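Local coordinates for phosphoinositol-specific phospholipase C (Pseudomonas sp., PDB 5FYP), which probably cleaves phosphoinositides between the glycerol and the phosphate, as a calcium-dependent phospholipase C of the TIM-barrel type, at residues P5-P10 against S43-E48; T15-I20 against H111-L116. All coordinates share one frame; numbering follows the deposited sequence.

How the contacts relate
Packing at the base of a TIM-like barrel is illustrated here by two buried contacts whose centres lie about 10 Å apart, on the same side of the chain's centre. Their segments alternate in sequence: 5-10, 15-20, 43-48, 111-116. Each pairs a piece of the loop leading to strand 20-25 with a segment entering a parallel strand, 46-52 in contact 1 and 114-120 in contact 2. These strands are neighbours in one sheet and probably hydrogen-bond, Leu47 N lying 2.9 Å from Thr115 O. The N-terminal lead-in thus packs against the residues that lead into strand 46-52 and against the start of 114-120, while Glu48 and Asp119, farther along, bind the calcium ion.

Contact 1: residues P5-P10 against S43-E48; sequences PAFIDP and SVRTLE. With CA (calcium ion), chain I.
The Phe7 ring carries the carbonyl oxygen of Ser43 over one face, 3.3 Å above its plane and above its centre, and meets the guanidinium of Arg45 at its edge. There Arg45 NH1 lies in the ring plane, 3.6 Å from Phe7 CZ. Seen from the arginine, the same CZ sits over one guanidinium face, toward the rim. The two planes stand 85° apart, so the phenyl edge points into the flat of the cation and the charge is not stacked on the ring. Phe7 CG lies between the backbone N and the carbonyl carbon (chi1 72°), the crowded position, which turns it toward segment 43-48. Pro5 adds its CG, 4.0 Å from Arg45 NH2.

The cation has polar partners of its own: NH1 bonds the carbonyl of Leu41 and, weakly, Val44 O, while NH2 forms a salt bridge with Glu3. Likewise, Ser43 O accepts a bond from Arg294 NH1 as well as resting on the ring. An alanine in place of Phe7 would probably leave a gap beneath Ser43 O and beside the guanidinium face that CZ covered, the cation's polar bonds remaining.

This edge-on meeting stands just before a barrel strand whose Glu48 reaches the calcium site: Glu48 OE2 binds the calcium ion at 2.4 Å, beside Asn27, Asp50, Asp119 and two waters, and OE1 forms a salt bridge with Arg260. The type I beta turn from Pro5 to Ile8 lies beside strand 295-297, with Phe7 and Arg45 both touching Ile295, and strand 46-52 runs on between strands 67-68 and 114-120.

Contact 2: residues T15-I20 against H111-L116; sequences TPFNGI and HFPITL
Phe112 CE1 comes to the edge of the Phe17 ring, near its plane and 4.2 Å from Phe17 CE1. That Phe17 CE1 also touches Pro113 CG, at 3.9 Å, as the two side chains slide past each other in opposite directions. The ring's leading atom, Phe17 CZ, comes within 3.5 Å of Thr115 OG1, again at the ring edge. Ile20 reaches Phe112 tip to tip: Ile20 CD1 is 4.0 Å from Phe112 CE2, close to that ring's plane, and its CG2 touches Phe112 CZ.

In this TIM-barrel type of fold, segment 111-116 enters the parallel strand 114-120, whereas 15-20 leads into strand 20-25, so these side chains pack together near the starts of two strands of the barrel. Leu185 of strand 184-189 touches both Phe17 and Pro113, and Ile295 of strand 295-297 packs on Ile20 and Phe112.

Phe112 CG is anti to its own N (chi1 -175°), which directs it toward Ile20 and Phe17, and Pro113 CD lies over one face of the Phe112 ring, 3.4 Å above the plane and offset toward the rim. His111 ND1 donates a nearly straight bond of 2.8 Å to Phe112 O, from above the carbonyl plane, while His111 NE2 is paired with Ser105 OG. Glu3 OE2 accepts the Phe112 N-H, and the backbone of Phe17 is bonded to that of Pro175.

Contact 1: residues P5-P10 against S43-E48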
# COMPACT_ATOMS: atom_id res chain seq x y z
N PRO A 5 2.50 -10.35 18.53
CA PRO A 5 3.80 -9.74 18.77
C PRO A 5 3.61 -8.50 19.65
O PRO A 5 2.59 -7.83 19.58
CB PRO A 5 4.30 -9.37 17.36
CG PRO A 5 3.05 -9.18 16.60
CD PRO A 5 2.07 -10.18 17.13
N ALA A 6 4.62 -8.16 20.40
CA ALA A 6 4.54 -7.06 21.39
C ALA A 6 4.23 -5.71 20.78
O ALA A 6 3.63 -4.87 21.44
CB ALA A 6 5.81 -6.98 22.22
N PHE A 7 4.61 -5.50 19.53
CA PHE A 7 4.43 -4.20 18.91
C PHE A 7 2.99 -3.87 18.55
O PHE A 7 2.71 -2.73 18.17
CB PHE A 7 5.40 -3.98 17.72
CG PHE A 7 5.09 -4.74 16.47
CD1 PHE A 7 4.16 -4.27 15.57
CD2 PHE A 7 5.79 -5.91 16.15
CE1 PHE A 7 3.91 -4.93 14.39
CE2 PHE A 7 5.54 -6.57 14.96
CZ PHE A 7 4.60 -6.07 14.07
N ILE A 8 2.09 -4.85 18.62
CA ILE A 8 0.68 -4.62 18.24
C ILE A 8 -0.13 -4.43 19.52
O ILE A 8 -0.22 -5.31 20.36
CB ILE A 8 0.11 -5.79 17.42
CG1 ILE A 8 0.92 -5.94 16.12
CG2 ILE A 8 -1.38 -5.54 17.13
CD1 ILE A 8 0.44 -7.01 15.19
N ASP A 9 -0.75 -3.27 19.64
CA ASP A 9 -1.69 -3.05 20.75
C ASP A 9 -2.86 -4.03 20.58
O ASP A 9 -3.50 -3.99 19.56
CB ASP A 9 -2.12 -1.58 20.71
CG ASP A 9 -3.09 -1.19 21.80
OD1 ASP A 9 -3.75 -2.06 22.41
OD2 ASP A 9 -3.22 0.03 22.01
N PRO A 10 -3.15 -4.86 21.62
CA PRO A 10 -4.23 -5.83 21.48
C PRO A 10 -5.60 -5.21 21.17
O PRO A 10 -6.45 -5.86 20.57
CB PRO A 10 -4.23 -6.55 22.83
CG PRO A 10 -2.84 -6.41 23.33
CD PRO A 10 -2.41 -5.04 22.88
N SER A 43 9.02 -6.16 12.72
CA SER A 43 8.79 -4.84 13.33
C SER A 43 7.50 -4.16 12.96
O SER A 43 6.97 -3.40 13.76
CB SER A 43 9.93 -3.88 13.02
OG SER A 43 11.17 -4.38 13.45
N VAL A 44 7.05 -4.32 11.71
CA VAL A 44 5.88 -3.59 11.18
C VAL A 44 5.06 -4.53 10.29
O VAL A 44 5.51 -5.63 9.94
CB VAL A 44 6.26 -2.31 10.41
CG1 VAL A 44 6.94 -1.29 11.34
CG2 VAL A 44 7.14 -2.59 9.21
N ARG A 45 3.89 -4.05 9.85
CA ARG A 45 2.98 -4.76 8.97
C ARG A 45 2.69 -4.01 7.68
O ARG A 45 1.85 -4.44 6.91
CB ARG A 45 1.67 -5.16 9.68
CG ARG A 45 1.87 -6.15 10.81
CD ARG A 45 1.93 -7.58 10.33
NE ARG A 45 2.35 -8.50 11.42
CZ ARG A 45 3.61 -8.72 11.76
NH1 ARG A 45 4.61 -8.13 11.13
NH2 ARG A 45 3.90 -9.56 12.74
N THR A 46 3.43 -2.93 7.43
CA THR A 46 3.27 -2.14 6.19
C THR A 46 4.63 -1.91 5.61
O THR A 46 5.50 -1.30 6.25
CB THR A 46 2.50 -0.84 6.47
OG1 THR A 46 1.18 -1.17 6.94
CG2 THR A 46 2.34 -0.02 5.19
N LEU A 47 4.81 -2.39 4.37
CA LEU A 47 6.10 -2.44 3.66
C LEU A 47 5.99 -1.71 2.34
O LEU A 47 4.93 -1.20 2.00
CB LEU A 47 6.53 -3.91 3.40
CG LEU A 47 7.05 -4.72 4.61
CD1 LEU A 47 6.20 -4.87 5.84
CD2 LEU A 47 7.51 -6.06 4.11
N GLU A 48 7.10 -1.60 1.61
CA GLU A 48 7.14 -0.81 0.37
C GLU A 48 8.13 -1.44 -0.60
O GLU A 48 9.21 -1.84 -0.20
CB GLU A 48 7.52 0.64 0.64
CG GLU A 48 7.54 1.53 -0.60
CD GLU A 48 7.67 3.00 -0.31
OE1 GLU A 48 8.04 3.36 0.83
OE2 GLU A 48 7.41 3.81 -1.24
CA CA I . 9.14 4.52 -2.73
O HOH W 1 9.03 6.70 -1.73
O HOH W 2 10.86 5.86 -3.78

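Contact 2: residues T15-I20 against H111-L116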
# COMPACT_ATOMS: atom_id res chain seq x y z
N THR A 15 -10.72 -3.30 16.09
CA THR A 15 -10.87 -1.97 15.53
C THR A 15 -10.96 -2.08 14.01
O THR A 15 -10.17 -2.77 13.40
CB THR A 15 -9.67 -1.09 15.91
OG1 THR A 15 -9.52 -1.08 17.34
CG2 THR A 15 -9.79 0.32 15.46
N PRO A 16 -11.89 -1.33 13.36
CA PRO A 16 -11.89 -1.23 11.91
C PRO A 16 -10.52 -0.83 11.39
O PRO A 16 -9.85 -0.00 12.02
CB PRO A 16 -12.92 -0.13 11.65
CG PRO A 16 -13.89 -0.29 12.79
CD PRO A 16 -12.99 -0.55 13.96
N PHE A 17 -10.12 -1.37 10.26
CA PHE A 17 -8.77 -1.09 9.75
C PHE A 17 -8.48 0.39 9.60
O PHE A 17 -7.37 0.85 9.85
CB PHE A 17 -8.58 -1.83 8.43
CG PHE A 17 -7.16 -1.81 7.89
CD1 PHE A 17 -6.16 -2.51 8.50
CD2 PHE A 17 -6.85 -1.07 6.76
CE1 PHE A 17 -4.87 -2.50 8.00
CE2 PHE A 17 -5.56 -1.05 6.25
CZ PHE A 17 -4.56 -1.76 6.86
N ASN A 18 -9.50 1.15 9.17
CA ASN A 18 -9.36 2.59 9.01
C ASN A 18 -9.20 3.35 10.32
O ASN A 18 -8.80 4.51 10.31
CB ASN A 18 -10.52 3.16 8.20
CG ASN A 18 -11.85 2.86 8.84
OD1 ASN A 18 -12.24 1.69 8.99
ND2 ASN A 18 -12.61 3.90 9.14
N GLY A 19 -9.52 2.70 11.44
CA GLY A 19 -9.29 3.29 12.77
C GLY A 19 -8.00 2.91 13.42
O GLY A 19 -7.83 3.20 14.62
N ILE A 20 -7.08 2.29 12.67
CA ILE A 20 -5.81 1.83 13.20
C ILE A 20 -4.66 2.66 12.61
O ILE A 20 -4.59 2.87 11.39
CB ILE A 20 -5.60 0.33 12.90
CG1 ILE A 20 -6.72 -0.52 13.51
CG2 ILE A 20 -4.24 -0.12 13.38
CD1 ILE A 20 -6.68 -1.97 13.12
N HIS A 111 -1.91 -13.63 11.15
CA HIS A 111 -1.23 -12.37 11.22
C HIS A 111 -2.15 -11.17 10.99
O HIS A 111 -3.13 -11.23 10.25
CB HIS A 111 -0.03 -12.31 10.26
CG HIS A 111 -0.35 -12.42 8.79
ND1 HIS A 111 -0.83 -11.37 8.05
CD2 HIS A 111 -0.22 -13.45 7.94
CE1 HIS A 111 -0.99 -11.76 6.80
NE2 HIS A 111 -0.60 -13.01 6.69
N PHE A 112 -1.80 -10.07 11.64
CA PHE A 112 -2.38 -8.78 11.35
C PHE A 112 -2.23 -8.51 9.85
O PHE A 112 -1.21 -8.88 9.26
CB PHE A 112 -1.65 -7.73 12.19
CG PHE A 112 -2.21 -6.36 12.09
CD1 PHE A 112 -1.85 -5.53 11.04
CD2 PHE A 112 -3.10 -5.88 13.03
CE1 PHE A 112 -2.41 -4.27 10.91
CE2 PHE A 112 -3.63 -4.62 12.92
CZ PHE A 112 -3.29 -3.82 11.86
N PRO A 113 -3.23 -7.90 9.20
CA PRO A 113 -3.14 -7.73 7.75
C PRO A 113 -1.88 -6.97 7.33
O PRO A 113 -1.52 -5.97 7.96
CB PRO A 113 -4.40 -6.94 7.41
CG PRO A 113 -4.82 -6.31 8.71
CD PRO A 113 -4.48 -7.37 9.73
N ILE A 114 -1.26 -7.46 6.26
CA ILE A 114 -0.06 -6.82 5.71
C ILE A 114 -0.46 -5.89 4.58
O ILE A 114 -1.21 -6.30 3.71
CB ILE A 114 0.92 -7.87 5.19
CG1 ILE A 114 1.42 -8.75 6.32
CG2 ILE A 114 2.08 -7.22 4.43
CD1 ILE A 114 2.06 -10.04 5.85
N THR A 115 0.06 -4.68 4.61
CA THR A 115 -0.16 -3.72 3.54
C THR A 115 1.16 -3.51 2.81
O THR A 115 2.18 -3.21 3.43
CB THR A 115 -0.71 -2.39 4.07
OG1 THR A 115 -1.95 -2.63 4.74
CG2 THR A 115 -0.99 -1.40 2.96
N LEU A 116 1.14 -3.68 1.49
CA LEU A 116 2.32 -3.50 0.64
C LEU A 116 2.10 -2.33 -0.29
O LEU A 116 1.21 -2.36 -1.14
CB LEU A 116 2.62 -4.72 -0.21
CG LEU A 116 2.87 -6.02 0.43
CD1 LEU A 116 3.28 -7.05 -0.62
CD2 LEU A 116 3.96 -5.91 1.49